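SYE1 (Shewanella oneidensis, PDB 4AWT) binds flavin mononucleotide and probably acts as an NAD(P)H-dependent oxidoreductase that reduces carbon-carbon double bonds, as in the Old Yellow Enzyme family. Local coordinates at residues T26-M40 / A347-D359. The protein carries 1 engineered substitution. Sequence-based numbering, arbitrary orientation. Where two conformers were deposited one is given.
Sequences TRSRASQPGDVANHM and ATLFGGGEKGLTD. With FMN (flavin mononucleotide), chain B; BOG (octyl beta-D-glucopyranoside), chain D.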
ATOM      1  N   THR A  26      -4.541  -0.970   6.548  1.00  6.02           N
ATOM      2  CA  THR A  26      -4.746  -2.254   7.238  1.00  5.89           C
ATOM      3  C   THR A  26      -5.666  -2.056   8.416  1.00  5.81           C
ATOM      4  O   THR A  26      -5.381  -1.253   9.308  1.00  6.28           O
ATOM      5  CB  THR A  26      -3.385  -2.776   7.730  1.00  5.92           C
ATOM      6  OG1 THR A  26      -2.584  -3.208   6.623  1.00  6.87           O
ATOM      7  CG2 THR A  26      -3.494  -3.941   8.679  1.00  6.71           C
ATOM      8  N   ARG A  27      -6.738  -2.845   8.444  1.00  5.98           N
ATOM      9  CA  ARG A  27      -7.704  -2.826   9.544  1.00  6.01           C
ATOM     10  C   ARG A  27      -7.777  -4.167  10.269  1.00  6.01           C
ATOM     11  O   ARG A  27      -8.429  -4.254  11.332  1.00  6.84           O
ATOM     12  CB  ARG A  27      -9.086  -2.366   9.109  1.00  6.49           C
ATOM     13  CG  ARG A  27      -9.095  -1.063   8.330  1.00  6.76           C
ATOM     14  CD  ARG A  27      -8.382   0.105   9.042  1.00  6.50           C
ATOM     15  NE  ARG A  27      -8.979   0.354  10.365  1.00  6.59           N
ATOM     16  CZ  ARG A  27     -10.115   1.003  10.566  1.00  6.32           C
ATOM     17  NH1 ARG A  27     -10.725   1.622   9.587  1.00  6.48           N
ATOM     18  NH2 ARG A  27     -10.613   1.068  11.807  1.00  7.07           N
ATOM     19  N   SER A  28      -7.184  -5.211   9.724  1.00  6.11           N
ATOM     20  CA  SER A  28      -7.133  -6.504  10.389  1.00  6.30           C
ATOM     21  C   SER A  28      -8.532  -6.975  10.825  1.00  6.75           C
ATOM     22  O   SER A  28      -8.720  -7.402  11.966  1.00  8.00           O
ATOM     23  CB  SER A  28      -6.113  -6.515  11.505  1.00  7.12           C
ATOM     24  OG  SER A  28      -4.817  -6.402  10.962  1.00  7.55           O
ATOM     25  N   ARG A  29      -9.465  -6.927   9.888  1.00  6.79           N
ATOM     26  CA  ARG A  29     -10.855  -7.316  10.089  1.00  7.43           C
ATOM     27  C   ARG A  29     -11.203  -8.580   9.334  1.00  7.45           C
ATOM     28  O   ARG A  29     -12.385  -8.958   9.302  1.00  9.16           O
ATOM     29  CB  ARG A  29     -11.825  -6.184   9.695  1.00  8.62           C
ATOM     30  CG  ARG A  29     -11.672  -4.847  10.419  1.00  8.92           C
ATOM     31  CD  ARG A  29     -11.829  -5.037  11.888  1.00  9.43           C
ATOM     32  NE  ARG A  29     -12.411  -3.866  12.643  1.00  8.56           N
ATOM     33  CZ  ARG A  29     -11.736  -2.827  13.100  1.00  7.82           C
ATOM     34  NH1 ARG A  29     -10.486  -2.608  12.747  1.00  7.95           N
ATOM     35  NH2 ARG A  29     -12.354  -1.967  13.892  1.00  8.41           N
ATOM     36  N   ALA A  30     -10.269  -9.250   8.653  1.00  6.79           N
ATOM     37  CA  ALA A  30     -10.635 -10.351   7.789  1.00  6.98           C
ATOM     38  C   ALA A  30     -11.178 -11.523   8.615  1.00  7.37           C
ATOM     39  O   ALA A  30     -10.757 -11.811   9.712  1.00  8.50           O
ATOM     40  CB  ALA A  30      -9.426 -10.805   6.985  1.00  7.70           C
ATOM     41  N   SER A  31     -12.155 -12.204   7.996  1.00  7.80           N
ATOM     42  CA  SER A  31     -12.799 -13.327   8.651  1.00  8.56           C
ATOM     43  C   SER A  31     -11.855 -14.497   8.829  1.00  9.56           C
ATOM     44  O   SER A  31     -11.014 -14.782   7.984  1.00  9.51           O
ATOM     45  CB  SER A  31     -14.016 -13.773   7.839  1.00 10.19           C
ATOM     46  OG  SER A  31     -14.988 -12.750   7.868  1.00 11.52           O
ATOM     47  N   GLN A  32     -12.083 -15.199   9.931  1.00 11.84           N
ATOM     48  CA  GLN A  32     -11.314 -16.331  10.355  1.00 13.44           C
ATOM     49  C   GLN A  32     -12.228 -17.582  10.389  1.00 16.00           C
ATOM     50  O   GLN A  32     -13.382 -17.490  10.790  1.00 20.38           O
ATOM     51  CB  GLN A  32     -10.744 -16.095  11.770  1.00 15.78           C
ATOM     52  CG  GLN A  32      -9.881 -14.802  11.804  1.00 14.72           C
ATOM     53  CD  GLN A  32      -8.773 -14.884  10.789  1.00 14.83           C
ATOM     54  OE1 GLN A  32      -8.032 -15.895  10.743  1.00 25.38           O
ATOM     55  NE2 GLN A  32      -8.587 -13.876   9.953  1.00 10.79           N
ATOM     56  N   PRO A  33     -11.787 -18.755   9.998  1.00 20.44           N
ATOM     57  CA  PRO A  33     -10.446 -18.962   9.491  1.00 18.82           C
ATOM     58  C   PRO A  33     -10.454 -18.491   8.042  1.00 16.92           C
ATOM     59  O   PRO A  33     -11.504 -18.296   7.412  1.00 19.87           O
ATOM     60  CB  PRO A  33     -10.304 -20.499   9.598  1.00 23.64           C
ATOM     61  CG  PRO A  33     -11.705 -20.998   9.398  1.00 27.61           C
ATOM     62  CD  PRO A  33     -12.608 -20.004  10.027  1.00 25.27           C
ATOM     63  N   GLY A  34      -9.286 -18.293   7.533  1.00 15.05           N
ATOM     64  CA  GLY A  34      -9.099 -18.125   6.093  1.00 12.06           C
ATOM     65  C   GLY A  34      -8.674 -16.741   5.648  1.00  8.71           C
ATOM     66  O   GLY A  34      -8.353 -16.593   4.445  1.00  9.19           O
ATOM     67  N   ASP A  35      -8.655 -15.751   6.536  1.00  8.58           N
ATOM     68  CA  ASP A  35      -8.236 -14.407   6.174  1.00  7.66           C
ATOM     69  C   ASP A  35      -9.018 -13.870   4.988  1.00  6.95           C
ATOM     70  O   ASP A  35      -8.472 -13.392   3.985  1.00  7.47           O
ATOM     71  CB  ASP A  35      -6.727 -14.333   5.938  1.00  7.62           C
ATOM     72  CG  ASP A  35      -5.888 -14.524   7.183  1.00  8.41           C
ATOM     73  OD1 ASP A  35      -6.352 -14.201   8.293  1.00 10.50           O
ATOM     74  OD2 ASP A  35      -4.722 -14.948   7.002  1.00 10.23           O
ATOM     75  N   VAL A  36     -10.358 -13.876   5.130  1.00  7.20           N
ATOM     76  CA  VAL A  36     -11.244 -13.580   4.027  1.00  7.67           C
ATOM     77  C   VAL A  36     -11.874 -12.203   4.174  1.00  7.21           C
ATOM     78  O   VAL A  36     -12.520 -11.907   5.200  1.00  7.62           O
ATOM     79  CB  VAL A  36     -12.352 -14.658   3.915  1.00  8.58           C
ATOM     80  CG1 VAL A  36     -13.085 -14.486   2.629  1.00  9.95           C
ATOM     81  CG2 VAL A  36     -11.755 -16.071   4.046  1.00 12.39           C
ATOM     82  N   ALA A  37     -11.744 -11.361   3.157  1.00  6.97           N
ATOM     83  CA  ALA A  37     -12.451 -10.087   3.134  1.00  7.02           C
ATOM     84  C   ALA A  37     -13.980 -10.365   3.237  1.00  7.28           C
ATOM     85  O   ALA A  37     -14.458 -11.384   2.786  1.00  8.27           O
ATOM     86  CB  ALA A  37     -12.173  -9.341   1.849  1.00  7.25           C
ATOM     87  N   ASN A  38     -14.690  -9.442   3.900  1.00  8.02           N
ATOM     88  CA  ASN A  38     -16.016  -9.760   4.373  1.00  9.25           C
ATOM     89  C   ASN A  38     -17.005  -8.586   4.333  0.66  8.91           C
ATOM     90  O   ASN A  38     -16.743  -7.522   3.764  0.66  7.31           O
ATOM     91  CB  ASN A  38     -15.902 -10.330   5.799  1.00 10.37           C
ATOM     92  CG  ASN A  38     -15.295  -9.293   6.729  1.00  9.03           C
ATOM     93  OD1 ASN A  38     -15.376  -8.086   6.507  1.00  9.36           O
ATOM     94  ND2 ASN A  38     -14.628  -9.788   7.729  1.00 11.54           N
ATOM     95  N   HIS A  39     -18.195  -8.813   4.964  0.66  7.63           N
ATOM     96  CA  HIS A  39     -19.264  -7.884   4.828  0.66  7.25           C
ATOM     97  C   HIS A  39     -18.965  -6.543   5.463  0.66  6.41           C
ATOM     98  O   HIS A  39     -19.238  -5.509   4.857  0.66  6.63           O
ATOM     99  CB  HIS A  39     -20.519  -8.485   5.440  0.66  8.50           C
ATOM    100  CG  HIS A  39     -21.704  -7.592   5.268  0.66 13.84           C
ATOM    101  ND1 HIS A  39     -22.379  -7.386   4.107  0.66 15.76           N
ATOM    102  CD2 HIS A  39     -22.230  -6.805   6.199  0.66 16.71           C
ATOM    103  CE1 HIS A  39     -23.339  -6.510   4.274  0.66 19.44           C
ATOM    104  NE2 HIS A  39     -23.281  -6.148   5.555  0.66 20.78           N
ATOM    105  N   MET A  40     -18.418  -6.534   6.649  0.66  6.32           N
ATOM    106  CA  MET A  40     -18.141  -5.244   7.317  0.66  6.80           C
ATOM    107  C   MET A  40     -17.105  -4.472   6.493  0.66  6.98           C
ATOM    108  O   MET A  40     -17.150  -3.243   6.430  0.66  6.76           O
ATOM    109  CB  MET A  40     -17.777  -5.408   8.775  0.66  6.31           C
ATOM    110  CG  MET A  40     -16.405  -6.076   9.007  0.66  8.22           C
ATOM    111  SD  MET A  40     -15.974  -6.175  10.748  0.66  9.72           S
ATOM    112  CE  MET A  40     -17.173  -7.413  11.260  0.66 14.91           C
ATOM    113  N   ALA A 347      -7.304   2.581  19.392  1.00  9.84           N
ATOM    114  CA  ALA A 347      -7.579   1.250  19.900  1.00 10.94           C
ATOM    115  C   ALA A 347      -8.442   0.410  19.010  1.00 10.25           C
ATOM    116  O   ALA A 347      -8.460  -0.831  19.199  1.00 13.10           O
ATOM    117  CB  ALA A 347      -8.299   1.369  21.274  1.00 15.54           C
ATOM    118  N   THR A 348      -9.155   0.952  18.034  1.00  8.55           N
ATOM    119  CA  THR A 348      -9.996   0.172  17.137  1.00  8.59           C
ATOM    120  C   THR A 348      -9.483   0.199  15.719  1.00  7.54           C
ATOM    121  O   THR A 348     -10.181  -0.193  14.757  1.00  7.83           O
ATOM    122  CB  THR A 348     -11.463   0.599  17.233  1.00  8.84           C
ATOM    123  OG1 THR A 348     -11.514   1.993  16.957  1.00  8.14           O
ATOM    124  CG2 THR A 348     -12.030   0.315  18.612  1.00 11.04           C
ATOM    125  N   LEU A 349      -8.225   0.586  15.513  1.00  7.79           N
ATOM    126  CA  LEU A 349      -7.618   0.514  14.183  1.00  7.52           C
ATOM    127  C   LEU A 349      -7.563  -0.930  13.678  1.00  7.50           C
ATOM    128  O   LEU A 349      -7.813  -1.162  12.502  1.00  7.31           O
ATOM    129  CB  LEU A 349      -6.260   1.145  14.153  1.00  8.22           C
ATOM    130  CG  LEU A 349      -6.285   2.675  14.242  1.00  8.43           C
ATOM    131  CD1 LEU A 349      -4.895   3.207  14.355  1.00  9.95           C
ATOM    132  CD2 LEU A 349      -6.964   3.294  13.038  1.00  9.73           C
ATOM    133  N   PHE A 350      -7.157  -1.862  14.540  1.00  8.13           N
ATOM    134  CA  PHE A 350      -6.799  -3.197  14.153  1.00  8.02           C
ATOM    135  C   PHE A 350      -7.611  -4.223  14.922  1.00  9.07           C
ATOM    136  O   PHE A 350      -7.636  -4.195  16.160  1.00 10.99           O
ATOM    137  CB  PHE A 350      -5.302  -3.485  14.415  1.00  9.12           C
ATOM    138  CG  PHE A 350      -4.398  -2.468  13.807  1.00  8.34           C
ATOM    139  CD1 PHE A 350      -4.332  -2.290  12.440  1.00  8.15           C
ATOM    140  CD2 PHE A 350      -3.625  -1.679  14.603  1.00 11.23           C
ATOM    141  CE1 PHE A 350      -3.492  -1.370  11.881  1.00  9.64           C
ATOM    142  CE2 PHE A 350      -2.792  -0.745  14.064  1.00 12.64           C
ATOM    143  CZ  PHE A 350      -2.728  -0.595  12.711  1.00 10.96           C
ATOM    144  N   GLY A 351      -8.183  -5.183  14.218  1.00  9.09           N
ATOM    145  CA  GLY A 351      -8.923  -6.261  14.886  1.00 10.39           C
ATOM    146  C   GLY A 351     -10.315  -5.804  15.297  1.00  9.56           C
ATOM    147  O   GLY A 351     -10.737  -4.688  15.078  1.00 10.23           O
ATOM    148  N   GLY A 352     -11.019  -6.708  15.925  1.00 13.50           N
ATOM    149  CA  GLY A 352     -12.394  -6.417  16.315  1.00 13.58           C
ATOM    150  C   GLY A 352     -13.355  -6.505  15.169  1.00 12.23           C
ATOM    151  O   GLY A 352     -13.178  -7.240  14.161  1.00 16.86           O
ATOM    152  N   GLY A 353     -14.412  -5.762  15.252  1.00 12.70           N
ATOM    153  CA  GLY A 353     -15.538  -5.826  14.343  1.00 12.53           C
ATOM    154  C   GLY A 353     -15.916  -4.460  13.827  1.00  9.83           C
ATOM    155  O   GLY A 353     -15.078  -3.626  13.491  1.00  9.90           O
ATOM    156  N   GLU A 354     -17.246  -4.243  13.729  1.00  9.74           N
ATOM    157  CA  GLU A 354     -17.730  -3.035  13.151  1.00  9.55           C
ATOM    158  C   GLU A 354     -17.420  -1.781  13.937  1.00  8.41           C
ATOM    159  O   GLU A 354     -17.344  -0.690  13.368  1.00  8.21           O
ATOM    160  CB  GLU A 354     -19.244  -3.115  12.918  1.00 12.94           C
ATOM    161  CG  GLU A 354     -19.570  -3.946  11.715  1.00 23.96           C
ATOM    162  CD  GLU A 354     -20.750  -3.632  10.864  1.00 27.73           C
ATOM    163  OE1 GLU A 354     -20.870  -2.759   9.927  1.00 34.40           O
ATOM    164  OE2 GLU A 354     -21.608  -4.480  11.279  1.00 47.59           O
ATOM    165  N   LYS A 355     -17.273  -1.906  15.255  1.00  8.92           N
ATOM    166  CA  LYS A 355     -17.012  -0.725  16.075  1.00  9.13           C
ATOM    167  C   LYS A 355     -15.644  -0.166  15.716  1.00  8.32           C
ATOM    168  O   LYS A 355     -14.621  -0.863  15.711  1.00  8.72           O
ATOM    169  CB  LYS A 355     -17.120  -1.098  17.556  1.00 11.15           C
ATOM    170  CG  LYS A 355     -18.507  -1.395  17.984  1.00 15.24           C
ATOM    171  CD  LYS A 355     -18.570  -1.774  19.473  1.00 22.45           C
ATOM    172  CE  LYS A 355     -20.000  -1.910  19.943  1.00 32.77           C
ATOM    173  NZ  LYS A 355     -20.076  -1.597  21.401  1.00 51.53           N
ATOM    174  N   GLY A 356     -15.637   1.127  15.417  1.00  7.78           N
ATOM    175  CA  GLY A 356     -14.430   1.768  14.973  1.00  7.36           C
ATOM    176  C   GLY A 356     -14.069   1.456  13.539  1.00  6.48           C
ATOM    177  O   GLY A 356     -12.959   1.783  13.115  1.00  6.96           O
ATOM    178  N   LEU A 357     -14.989   0.887  12.797  1.00  6.87           N
ATOM    179  CA  LEU A 357     -14.816   0.565  11.381  1.00  6.27           C
ATOM    180  C   LEU A 357     -15.900   1.228  10.567  1.00  6.35           C
ATOM    181  O   LEU A 357     -15.636   2.118   9.740  1.00  6.59           O
ATOM    182  CB  LEU A 357     -14.765  -0.944  11.135  1.00  6.83           C
ATOM    183  CG  LEU A 357     -14.455  -1.336   9.699  1.00  6.73           C
ATOM    184  CD1 LEU A 357     -12.973  -1.171   9.386  1.00  7.11           C
ATOM    185  CD2 LEU A 357     -14.926  -2.756   9.424  1.00  8.03           C
ATOM    186  N   THR A 358     -17.159   0.836  10.783  1.00  6.51           N
ATOM    187  CA  THR A 358     -18.277   1.271   9.999  1.00  6.75           C
ATOM    188  C   THR A 358     -19.236   2.204  10.722  1.00  7.07           C
ATOM    189  O   THR A 358     -20.238   2.627  10.152  1.00  7.57           O
ATOM    190  CB  THR A 358     -19.104   0.085   9.454  1.00  7.75           C
ATOM    191  OG1 THR A 358     -19.505  -0.674  10.590  1.00  9.78           O
ATOM    192  CG2 THR A 358     -18.290  -0.769   8.528  1.00  9.25           C
ATOM    193  N   ASP A 359     -18.917   2.558  11.974  1.00  6.82           N
ATOM    194  CA  ASP A 359     -19.813   3.359  12.805  1.00  7.47           C
ATOM    195  C   ASP A 359     -19.305   4.758  13.043  1.00  7.21           C
ATOM    196  O   ASP A 359     -19.840   5.453  13.914  1.00  9.02           O
ATOM    197  CB  ASP A 359     -20.163   2.646  14.106  1.00  7.82           C
ATOM    198  CG  ASP A 359     -19.008   2.409  15.006  1.00  7.92           C
ATOM    199  OD1 ASP A 359     -17.877   2.702  14.617  1.00  7.66           O
ATOM    200  OD2 ASP A 359     -19.247   1.867  16.136  1.00 10.06           O
TER
HETATM  201  N1  FMN B 500       0.162   1.769   4.046  1.00  5.18           N
HETATM  202  C2  FMN B 500       0.215   0.817   3.123  1.00  5.20           C
HETATM  203  O2  FMN B 500       0.862   0.962   2.051  1.00  5.40           O
HETATM  204  N3  FMN B 500      -0.455  -0.382   3.318  1.00  5.40           N
HETATM  205  C4  FMN B 500      -1.200  -0.653   4.455  1.00  5.30           C
HETATM  206  O4  FMN B 500      -1.862  -1.723   4.503  1.00  6.06           O
HETATM  207  C4A FMN B 500      -1.153   0.311   5.460  1.00  5.42           C
HETATM  208  N5  FMN B 500      -1.792   0.089   6.678  1.00  6.04           N
HETATM  209  C5A FMN B 500      -2.083   1.227   7.477  1.00  5.73           C
HETATM  210  C6  FMN B 500      -2.936   1.110   8.547  1.00  6.52           C
HETATM  211  C7  FMN B 500      -3.277   2.222   9.354  1.00  6.70           C
HETATM  212  C7M FMN B 500      -4.317   2.037  10.434  1.00  8.76           C
HETATM  213  C8  FMN B 500      -2.693   3.421   9.078  1.00  6.42           C
HETATM  214  C8M FMN B 500      -3.027   4.669   9.870  1.00  8.28           C
HETATM  215  C9  FMN B 500      -1.806   3.550   7.990  1.00  6.03           C
HETATM  216  C9A FMN B 500      -1.499   2.461   7.172  1.00  5.63           C
HETATM  217  N10 FMN B 500      -0.660   2.600   6.047  1.00  5.60           N
HETATM  218  C10 FMN B 500      -0.542   1.545   5.161  1.00  5.36           C
HETATM  219  C1' FMN B 500      -0.111   3.918   5.717  1.00  5.53           C
HETATM  220  C2' FMN B 500      -1.142   4.870   5.084  1.00  5.16           C
HETATM  221  O2' FMN B 500      -1.490   4.440   3.780  1.00  5.37           O
HETATM  222  C3' FMN B 500      -0.617   6.285   4.942  1.00  5.38           C
HETATM  223  O3' FMN B 500       0.451   6.366   4.011  1.00  5.56           O
HETATM  224  C4' FMN B 500      -0.180   6.951   6.260  1.00  5.69           C
HETATM  225  O4' FMN B 500      -1.120   6.728   7.300  1.00  5.99           O
HETATM  226  C5' FMN B 500       0.145   8.422   6.087  1.00  5.87           C
HETATM  227  O5' FMN B 500      -1.009   9.170   5.667  1.00  5.68           O
HETATM  228  P   FMN B 500      -1.863   9.999   6.760  1.00  5.71           P
HETATM  229  O1P FMN B 500      -2.518   8.977   7.655  1.00  5.88           O
HETATM  230  O2P FMN B 500      -0.895  10.881   7.516  1.00  6.22           O
HETATM  231  O3P FMN B 500      -2.850  10.760   5.911  1.00  5.95           O
HETATM  232  C1  BOG D 502       1.293  -0.951  11.095  0.51 11.00           C
HETATM  233  O1  BOG D 502       0.865  -0.440  12.328  0.51 11.58           O
HETATM  234  C2  BOG D 502       0.156  -1.450  10.259  0.51 11.22           C
HETATM  235  O2  BOG D 502      -0.481  -2.560  10.854  0.51 12.62           O
HETATM  236  C3  BOG D 502       0.608  -1.906   8.863  0.51 10.34           C
HETATM  237  O3  BOG D 502      -0.502  -2.143   8.042  0.51 11.87           O
HETATM  238  C4  BOG D 502       1.384  -0.747   8.221  0.51  9.40           C
HETATM  239  O4  BOG D 502       1.870  -1.167   6.991  0.51 10.28           O
HETATM  240  C5  BOG D 502       2.506  -0.238   9.119  0.51  9.95           C
HETATM  241  O5  BOG D 502       1.897   0.149  10.335  0.51  8.52           O
HETATM  242  C6  BOG D 502       3.237   0.928   8.507  0.51  9.65           C
HETATM  243  O6  BOG D 502       4.294   1.229   9.401  0.51  8.16           O
HETATM  244  C1' BOG D 502       1.830  -0.483  13.351  0.51 15.15           C
HETATM  245  C2' BOG D 502       1.321  -0.096  14.737  0.51 23.21           C
HETATM  246  C3' BOG D 502       0.498   1.155  14.762  0.51 30.21           C
HETATM  247  C4' BOG D 502       0.230   1.893  16.069  0.51 33.03           C
HETATM  248  C5' BOG D 502      -1.288   1.936  16.275  0.51 33.45           C
HETATM  249  C6' BOG D 502      -1.696   1.047  17.452  0.51 31.53           C
HETATM  250  C7' BOG D 502      -3.225   1.077  17.627  0.51 28.70           C
HETATM  251  C8' BOG D 502      -3.489   0.677  19.074  0.51 33.30           C
HETATM  252  O   HOH W   1     -13.030   3.215   9.985  1.00  6.47           O
HETATM  253  O   HOH W   2     -10.631  -8.897  13.367  1.00 25.92           O
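The Arg29 guanidinium reaches into the curve of 348-357 and donates to its backbone carbonyls. NE and NH2 grip Gly353 O side-on, NE at 2.8 Å. NH1 and NH2 take Thr348 O end-on, with NH2 2.9 Å from it. All these acceptors lie near the guanidinium plane, so the group is fixed in rotation. NH1 also donates to Arg27 O, on a lone pair in the carbonyl plane. Arg27 bends at chi2 and chi3 (-54° and -57°), which folds its guanidinium back onto the same loop. Its NE meets a lone pair of Leu349 O at 2.9 Å, and NH2 reaches Gly356 O at 2.8 Å. Arg27 NH2 also donates to Thr348 O, which so accepts from both arginines; their charge would probably polarise it. Replacing Arg29 by an alanine is likely to leave Gly353 O without its two guanidinium donors, Thr348 O with fewer, and the loop less firmly shaped. Between the two backbones, Gly351 N donates to Arg27 O, and a water bridges Ser28 O and Gly352 O.

Apolar contacts lie beside these bonds. Leu357 CD1 lies over one face of the Arg27 guanidinium, 3.6 Å from NH1. Its CD2 meets Met40 CG at 3.7 Å, the two side chains crossing at about a right angle. Met40 SD rests against the Gly353 backbone.

At the flavin end, Thr26 OG1 donates to FMN O4 at 2.7 Å. The contact ties the loop after the first strand of the FMN-binding TIM barrel to the segment 347-359 near the C-terminus, which reaches FMN C7M through the side chains of Leu349 and Phe350.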